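Local coordinates for protein glutathione transferase (Lolium rigidum, PDB 6ZB6) that probably conjugates glutathione to electrophilic xenobiotics such as herbicides, as a phi-class glutathione transferase, and binds S-(p-nitrobenzyl)glutathione, at residues Pro3-Gly8 with Asp28-Asp33; Val15-Val20 with Phe173-Tyr178; Ala96-Trp101 with Phe164-Asp169. All coordinates share one frame; numbering follows the deposited sequence.

Contact 1 of 3, residues Pro3-Gly8 with Asp28-Asp33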
# COMPACT_ATOMS: atom_id res chain seq x y z
N PRO A 3 0.91 -3.27 -22.89
CA PRO A 3 0.93 -2.85 -21.48
C PRO A 3 1.14 -4.04 -20.55
O PRO A 3 0.83 -5.19 -20.87
CB PRO A 3 -0.45 -2.23 -21.28
CG PRO A 3 -0.95 -1.91 -22.66
CD PRO A 3 -0.38 -3.00 -23.53
N VAL A 4 1.64 -3.73 -19.36
CA VAL A 4 1.86 -4.77 -18.37
C VAL A 4 0.53 -5.19 -17.76
O VAL A 4 -0.47 -4.47 -17.82
CB VAL A 4 2.85 -4.29 -17.30
CG1 VAL A 4 4.19 -3.98 -17.95
CG2 VAL A 4 2.28 -3.06 -16.55
N LYS A 5 0.51 -6.38 -17.17
CA LYS A 5 -0.71 -6.95 -16.61
C LYS A 5 -0.53 -7.17 -15.12
O LYS A 5 0.46 -7.76 -14.69
CB LYS A 5 -1.08 -8.28 -17.26
CG LYS A 5 -1.34 -8.23 -18.75
CD LYS A 5 -1.78 -9.61 -19.21
CE LYS A 5 -2.12 -9.63 -20.68
NZ LYS A 5 -3.12 -10.69 -20.98
N VAL A 6 -1.51 -6.73 -14.34
CA VAL A 6 -1.57 -7.01 -12.91
C VAL A 6 -2.74 -7.94 -12.67
O VAL A 6 -3.86 -7.67 -13.12
CB VAL A 6 -1.72 -5.71 -12.10
CG1 VAL A 6 -1.67 -6.01 -10.61
CG2 VAL A 6 -0.62 -4.74 -12.50
N PHE A 7 -2.49 -9.03 -11.95
CA PHE A 7 -3.50 -10.05 -11.69
C PHE A 7 -4.03 -9.88 -10.27
O PHE A 7 -3.25 -9.95 -9.30
CB PHE A 7 -2.92 -11.45 -11.88
CG PHE A 7 -2.51 -11.74 -13.29
CD1 PHE A 7 -1.24 -11.43 -13.74
CD2 PHE A 7 -3.42 -12.30 -14.19
CE1 PHE A 7 -0.86 -11.67 -15.05
CE2 PHE A 7 -3.05 -12.55 -15.51
CZ PHE A 7 -1.77 -12.24 -15.94
N GLY A 8 -5.34 -9.67 -10.15
CA GLY A 8 -5.96 -9.46 -8.86
C GLY A 8 -6.87 -8.24 -8.90
O GLY A 8 -6.67 -7.31 -9.70
N ASP A 28 0.79 2.57 -19.04
CA ASP A 28 -0.40 1.80 -19.36
C ASP A 28 -0.35 0.44 -18.66
O ASP A 28 0.72 -0.14 -18.47
CB ASP A 28 -0.53 1.60 -20.87
CG ASP A 28 -0.91 2.87 -21.60
OD1 ASP A 28 -0.96 3.96 -20.98
OD2 ASP A 28 -1.15 2.78 -22.82
N TYR A 29 -1.52 -0.06 -18.29
CA TYR A 29 -1.59 -1.36 -17.64
C TYR A 29 -2.99 -1.93 -17.74
O TYR A 29 -3.97 -1.21 -17.99
CB TYR A 29 -1.18 -1.28 -16.17
CG TYR A 29 -2.04 -0.34 -15.34
CD1 TYR A 29 -1.80 1.02 -15.32
CD2 TYR A 29 -3.09 -0.83 -14.58
CE1 TYR A 29 -2.59 1.88 -14.56
CE2 TYR A 29 -3.89 0.01 -13.82
CZ TYR A 29 -3.63 1.37 -13.81
OH TYR A 29 -4.41 2.21 -13.06
N GLU A 30 -3.07 -3.23 -17.53
CA GLU A 30 -4.31 -3.98 -17.54
C GLU A 30 -4.48 -4.64 -16.18
O GLU A 30 -3.55 -5.28 -15.68
CB GLU A 30 -4.29 -5.05 -18.65
CG GLU A 30 -5.43 -6.04 -18.56
CD GLU A 30 -5.40 -7.11 -19.63
OE1 GLU A 30 -4.43 -7.15 -20.43
OE2 GLU A 30 -6.37 -7.90 -19.69
N VAL A 31 -5.64 -4.46 -15.57
CA VAL A 31 -5.97 -5.11 -14.31
C VAL A 31 -6.82 -6.33 -14.64
O VAL A 31 -7.91 -6.18 -15.20
CB VAL A 31 -6.73 -4.17 -13.36
CG1 VAL A 31 -7.06 -4.89 -12.07
CG2 VAL A 31 -5.92 -2.92 -13.10
N VAL A 32 -6.33 -7.52 -14.29
CA VAL A 32 -7.05 -8.76 -14.57
C VAL A 32 -7.75 -9.17 -13.27
O VAL A 32 -7.10 -9.55 -12.30
CB VAL A 32 -6.11 -9.87 -15.07
CG1 VAL A 32 -6.90 -11.14 -15.41
CG2 VAL A 32 -5.30 -9.39 -16.29
N ASP A 33 -9.08 -9.06 -13.26
CA ASP A 33 -9.85 -9.39 -12.07
C ASP A 33 -9.84 -10.89 -11.83
O ASP A 33 -9.67 -11.69 -12.76
CB ASP A 33 -11.29 -8.90 -12.21
CG ASP A 33 -11.93 -8.56 -10.86
OD1 ASP A 33 -11.45 -9.03 -9.81
OD2 ASP A 33 -12.93 -7.80 -10.87
O HOH W 1 -2.09 -5.82 -21.47
O HOH W 2 -4.44 -8.59 -22.79
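Lys5 to Phe7 pair with Glu30 to Val32 as parallel strands, the two strands of the beta-alpha-beta unit that opens the thioredoxin-like domain; helix 13-24 makes the crossover. The backbone bonds come first. Glu30 N donates to Val4 O (2.9 Å) and Val6 N to Glu30 O (2.8 Å), so Glu30 serves the neighbouring strand with both its N-H and its carbonyl. Val6 returns the pattern by accepting Val32 N at its own O (2.7 Å, 177° at the hydrogen), and Gly8 N closes the series on Val32 O (2.8 Å). The other edge of strand 4-7 bonds to strand 57-60 through Lys5 and Phe7, which makes 4-7 an inner strand of the sheet.

Charge supplements these bonds on the face of Lys5 and Glu30. Both chains are extended beyond CG and run side by side; Lys5 CE lies 3.4 Å from Glu30 OE1, while the salt bridge from Lys5 NZ to that oxygen is long at 3.8 Å. Two waters also donate to Glu30 OE1, one linking it to Pro3 O and the other to Lys5 NZ.

Side-chain packing completes the pairing. On that same face Phe7 CD2 meets Val32 CB at 3.7 Å, the ring lying beside the valine. On the opposite face Val6 and Tyr29 touch Leu22 of helix 13-24, and Val31 CG1 comes within 3.4 Å of Gly8 O.

Contact 2 of 3, residues Val15-Val20 with Phe173-Tyr178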
# COMPACT_ATOMS: atom_id res chain seq x y z
N VAL A 15 -2.49 -5.39 -4.44
CA VAL A 15 -2.69 -5.02 -5.84
C VAL A 15 -2.67 -3.51 -5.99
O VAL A 15 -1.97 -2.96 -6.86
CB VAL A 15 -4.02 -5.61 -6.36
CG1 VAL A 15 -4.33 -5.04 -7.74
CG2 VAL A 15 -3.96 -7.14 -6.40
N ALA A 16 -3.47 -2.81 -5.17
CA ALA A 16 -3.53 -1.36 -5.21
C ALA A 16 -2.15 -0.74 -5.08
O ALA A 16 -1.87 0.28 -5.72
CB ALA A 16 -4.44 -0.83 -4.09
N ARG A 17 -1.28 -1.36 -4.27
CA ARG A 17 0.07 -0.84 -4.10
C ARG A 17 0.76 -0.68 -5.46
O ARG A 17 1.32 0.38 -5.76
CB ARG A 17 0.87 -1.76 -3.18
CG ARG A 17 2.31 -1.31 -2.94
CD ARG A 17 3.21 -2.43 -2.39
NE ARG A 17 2.59 -3.15 -1.28
CZ ARG A 17 2.45 -2.65 -0.05
NH1 ARG A 17 2.91 -1.44 0.24
NH2 ARG A 17 1.86 -3.37 0.91
N VAL A 18 0.68 -1.72 -6.29
CA VAL A 18 1.28 -1.69 -7.63
C VAL A 18 0.59 -0.65 -8.51
O VAL A 18 1.25 0.11 -9.24
CB VAL A 18 1.20 -3.09 -8.26
CG1 VAL A 18 1.76 -3.09 -9.70
CG2 VAL A 18 1.90 -4.13 -7.36
N LEU A 19 -0.74 -0.61 -8.48
CA LEU A 19 -1.46 0.33 -9.33
C LEU A 19 -1.06 1.77 -9.02
O LEU A 19 -0.96 2.60 -9.93
CB LEU A 19 -2.97 0.14 -9.18
CG LEU A 19 -3.51 -1.28 -9.41
CD1 LEU A 19 -5.05 -1.30 -9.43
CD2 LEU A 19 -2.94 -1.90 -10.69
N VAL A 20 -0.83 2.09 -7.75
CA VAL A 20 -0.36 3.42 -7.38
C VAL A 20 0.93 3.75 -8.13
O VAL A 20 1.06 4.81 -8.75
CB VAL A 20 -0.18 3.54 -5.86
CG1 VAL A 20 0.64 4.79 -5.53
CG2 VAL A 20 -1.57 3.61 -5.15
N PHE A 173 0.17 3.80 1.71
CA PHE A 173 -1.19 4.15 1.31
C PHE A 173 -2.20 3.01 1.44
O PHE A 173 -3.25 3.20 2.08
CB PHE A 173 -1.21 4.73 -0.10
CG PHE A 173 -2.56 4.66 -0.73
CD1 PHE A 173 -3.56 5.55 -0.33
CD2 PHE A 173 -2.85 3.69 -1.67
CE1 PHE A 173 -4.81 5.48 -0.89
CE2 PHE A 173 -4.09 3.61 -2.23
CZ PHE A 173 -5.09 4.51 -1.84
N PRO A 174 -2.00 1.84 0.82
CA PRO A 174 -3.13 0.90 0.68
C PRO A 174 -3.72 0.41 1.99
O PRO A 174 -4.96 0.37 2.11
CB PRO A 174 -2.52 -0.27 -0.12
CG PRO A 174 -1.34 0.32 -0.81
CD PRO A 174 -0.79 1.35 0.12
N TYR A 175 -2.90 0.03 2.97
CA TYR A 175 -3.51 -0.42 4.22
C TYR A 175 -4.03 0.76 5.04
O TYR A 175 -5.07 0.63 5.69
CB TYR A 175 -2.52 -1.23 5.05
CG TYR A 175 -2.28 -2.64 4.55
CD1 TYR A 175 -1.38 -2.87 3.53
CD2 TYR A 175 -2.95 -3.73 5.10
CE1 TYR A 175 -1.15 -4.15 3.05
CE2 TYR A 175 -2.73 -5.02 4.63
CZ TYR A 175 -1.82 -5.23 3.61
OH TYR A 175 -1.55 -6.49 3.12
N THR A 176 -3.32 1.89 5.05
CA THR A 176 -3.79 3.03 5.84
C THR A 176 -5.10 3.57 5.28
O THR A 176 -5.98 4.00 6.03
CB THR A 176 -2.73 4.13 5.88
OG1 THR A 176 -1.52 3.59 6.41
CG2 THR A 176 -3.17 5.32 6.80
N PHE A 177 -5.24 3.55 3.95
CA PHE A 177 -6.51 3.90 3.32
C PHE A 177 -7.67 3.15 3.95
O PHE A 177 -8.70 3.75 4.31
CB PHE A 177 -6.45 3.63 1.82
CG PHE A 177 -7.74 3.93 1.12
CD1 PHE A 177 -8.16 5.23 0.96
CD2 PHE A 177 -8.55 2.90 0.66
CE1 PHE A 177 -9.36 5.52 0.33
CE2 PHE A 177 -9.74 3.18 0.03
CZ PHE A 177 -10.14 4.50 -0.14
N TYR A 178 -7.53 1.83 4.10
CA TYR A 178 -8.61 1.02 4.68
C TYR A 178 -8.75 1.25 6.17
O TYR A 178 -9.87 1.21 6.70
CB TYR A 178 -8.38 -0.46 4.37
CG TYR A 178 -8.79 -0.85 2.97
CD1 TYR A 178 -10.02 -0.45 2.45
CD2 TYR A 178 -7.96 -1.61 2.15
CE1 TYR A 178 -10.42 -0.79 1.17
CE2 TYR A 178 -8.34 -1.96 0.86
CZ TYR A 178 -9.57 -1.55 0.37
OH TYR A 178 -9.97 -1.88 -0.92
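Ala16 and Pro174 meet where helix 13-24 of the thioredoxin-like domain crosses helix 173-179 of the all-helical C-terminal domain. The methyl of Ala16 faces Pro174 CB at 4.4 Å. One residue on, Arg17 takes the tip of the same proline ring against its backbone, with Pro174 CG 3.8 Å from Arg17 CA. Pro174 lies in the first turn of its helix, where the missing N-H costs no helical bond.

The side chain of Arg17 leaves with CG anti to the backbone N and bends at chi3 (-47°), which carries the guanidinium over to Tyr175. Its NH2 stands 3.8 Å from Tyr175 CE1, at the ring edge and close to the ring plane, the two flat groups being turned 30° apart. Asn14 ties both together: its OD1 accepts from Arg17 NH2 and its ND2 donates to Tyr175 OH. Asn14 thus links Arg17 to Tyr175, a residue of the ligand pocket that touches the bound S-(p-nitrobenzyl)glutathione.

A turn later, Val20 reaches back across the interface, its CG2 3.7 Å from Phe173 CD2 on an oblique approach to the ring.

The axes of the two short segments pass 9.4 Å apart at 121°. Around this domain interface, helix 68-78 packs on Val18, helix 92-127 on Tyr175 and helix 205-214 on Phe173, while Val18 and Leu19 pack toward strands 4-7 and 29-32.

Contact 3 of 3, residues Ala96-Trp101 with Phe164-Asp169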
# COMPACT_ATOMS: atom_id res chain seq x y z
N ALA A 96 19.26 5.12 0.66
CA ALA A 96 19.29 4.45 1.95
C ALA A 96 18.12 4.90 2.82
O ALA A 96 17.43 4.07 3.43
CB ALA A 96 20.62 4.73 2.65
N MET A 97 17.88 6.21 2.90
CA MET A 97 16.78 6.71 3.71
C MET A 97 15.43 6.24 3.17
O MET A 97 14.53 5.88 3.95
CB MET A 97 16.83 8.24 3.78
CG MET A 97 16.71 8.77 5.19
SD MET A 97 17.88 8.02 6.33
CE MET A 97 19.30 9.07 6.07
N VAL A 98 15.25 6.25 1.85
CA VAL A 98 14.06 5.65 1.26
C VAL A 98 13.94 4.18 1.67
O VAL A 98 12.86 3.71 2.04
CB VAL A 98 14.07 5.81 -0.27
CG1 VAL A 98 12.91 5.03 -0.93
CG2 VAL A 98 14.04 7.29 -0.64
N ASP A 99 15.05 3.44 1.62
CA ASP A 99 15.03 2.02 1.99
C ASP A 99 14.65 1.83 3.45
O ASP A 99 13.91 0.90 3.80
CB ASP A 99 16.41 1.36 1.73
CG ASP A 99 16.66 1.06 0.27
OD1 ASP A 99 15.70 1.15 -0.54
OD2 ASP A 99 17.82 0.72 -0.07
N VAL A 100 15.22 2.65 4.34
CA VAL A 100 14.94 2.51 5.76
C VAL A 100 13.44 2.58 6.01
O VAL A 100 12.85 1.71 6.65
CB VAL A 100 15.68 3.60 6.57
CG1 VAL A 100 15.10 3.70 7.98
CG2 VAL A 100 17.17 3.32 6.61
N TRP A 101 12.80 3.62 5.49
CA TRP A 101 11.41 3.85 5.85
C TRP A 101 10.45 2.98 5.04
O TRP A 101 9.31 2.77 5.46
CB TRP A 101 11.10 5.35 5.75
CG TRP A 101 11.79 6.07 6.87
CD1 TRP A 101 13.02 6.65 6.83
CD2 TRP A 101 11.32 6.20 8.22
NE1 TRP A 101 13.33 7.17 8.07
CE2 TRP A 101 12.31 6.90 8.94
CE3 TRP A 101 10.15 5.81 8.89
CZ2 TRP A 101 12.17 7.23 10.30
CZ3 TRP A 101 10.01 6.13 10.24
CH2 TRP A 101 11.02 6.83 10.93
N PHE A 164 11.32 15.09 0.32
CA PHE A 164 10.81 14.65 -0.97
C PHE A 164 9.95 13.42 -0.75
O PHE A 164 10.24 12.58 0.11
CB PHE A 164 11.96 14.33 -1.94
CG PHE A 164 12.95 13.33 -1.39
CD1 PHE A 164 14.06 13.76 -0.67
CD2 PHE A 164 12.78 11.97 -1.60
CE1 PHE A 164 14.97 12.84 -0.16
CE2 PHE A 164 13.67 11.06 -1.09
CZ PHE A 164 14.78 11.49 -0.38
N VAL A 165 8.87 13.32 -1.52
CA VAL A 165 8.04 12.14 -1.47
C VAL A 165 8.82 11.00 -2.10
O VAL A 165 9.63 11.21 -3.00
CB VAL A 165 6.69 12.38 -2.17
CG1 VAL A 165 6.85 12.52 -3.68
CG2 VAL A 165 5.68 11.29 -1.83
N SER A 166 8.61 9.79 -1.59
CA SER A 166 9.40 8.65 -2.04
C SER A 166 8.57 7.38 -1.95
O SER A 166 7.43 7.39 -1.46
CB SER A 166 10.70 8.54 -1.23
OG SER A 166 10.46 7.93 0.03
N PHE A 167 9.14 6.29 -2.47
CA PHE A 167 8.65 4.92 -2.31
C PHE A 167 8.21 4.64 -0.88
O PHE A 167 7.20 3.97 -0.65
CB PHE A 167 9.78 3.96 -2.72
CG PHE A 167 9.35 2.55 -3.01
CD1 PHE A 167 8.38 2.27 -3.96
CD2 PHE A 167 9.97 1.48 -2.36
CE1 PHE A 167 8.02 0.94 -4.25
CE2 PHE A 167 9.62 0.14 -2.64
CZ PHE A 167 8.64 -0.12 -3.59
N ALA A 168 8.99 5.10 0.10
CA ALA A 168 8.66 4.84 1.50
C ALA A 168 7.28 5.37 1.85
O ALA A 168 6.46 4.64 2.42
CB ALA A 168 9.72 5.46 2.42
N ASP A 169 6.99 6.62 1.49
CA ASP A 169 5.70 7.23 1.86
C ASP A 169 4.55 6.51 1.18
O ASP A 169 3.58 6.11 1.84
CB ASP A 169 5.66 8.71 1.49
CG ASP A 169 6.85 9.47 2.02
OD1 ASP A 169 6.86 9.79 3.23
OD2 ASP A 169 7.77 9.74 1.22
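Asp169 OD2 accepts the backbone N-H of Ser166, a residue whose side chain Val98 packs against, at 2.9 Å from Ser166 N and with the lone pair that points away from its other carboxylate oxygen. In return Ser166 OG accepts Ala168 N at 3.2 Å, placed there by a chi1 of 80° that sets it between the backbone N and the carbonyl carbon. Ser166 is the N-cap of helix 167-170, and with Asp169 it forms a capping box, a signature long recognised at this helix start in cytosolic glutathione transferases. Asp169 OD1 is gripped separately by Leu160 N and Trp197 NE1, so the buried carboxylate has partners on both oxygens.

Helix 92-127 closes over this turn with Val98 in front. Its two methyls divide the work: CG2 sits 3.6 Å from Ser166 CB and 3.8 Å from Phe164 CE2, at the edge of that ring and near its plane, whereas CG1 meets Phe167 CB at 3.8 Å. Ala168 then fits its small methyl between successive turns, with CB 3.6 Å from Trp101 CB and the same distance from Val98 O. The indole of Trp101 leads away toward Arg153.

Helix 133-156 thus flanks helix 92-127 beside Trp101, while beyond the contact Phe167 inserts its ring toward helix 68-78 and Phe21 of helix 13-24, reaching into the N-terminal domain.

In the fold
Contact 1 comes first along the chain and lies wholly within the thioredoxin-like domain; contact 2 starts on the crossover helix 13-24 between its two strands, and the two touch, with Leu19 against Tyr29 and Val18 against Val6. Their centres are 15 Å apart. Contact 2 spans the domain boundary, and contact 3 falls within the span of chain between its two segments, 16 Å away from centre to centre. There helix 167-170 is followed, after a two-residue break, by helix 173-179, so the capped turn precedes the helix that carries Tyr175 to the ligand. The centres of contacts 1 and 3 are about 26 Å apart and the two do not touch; helix 13-24 and its C-terminal partner join the sheet to the helical domain around the glutathione-conjugate pocket.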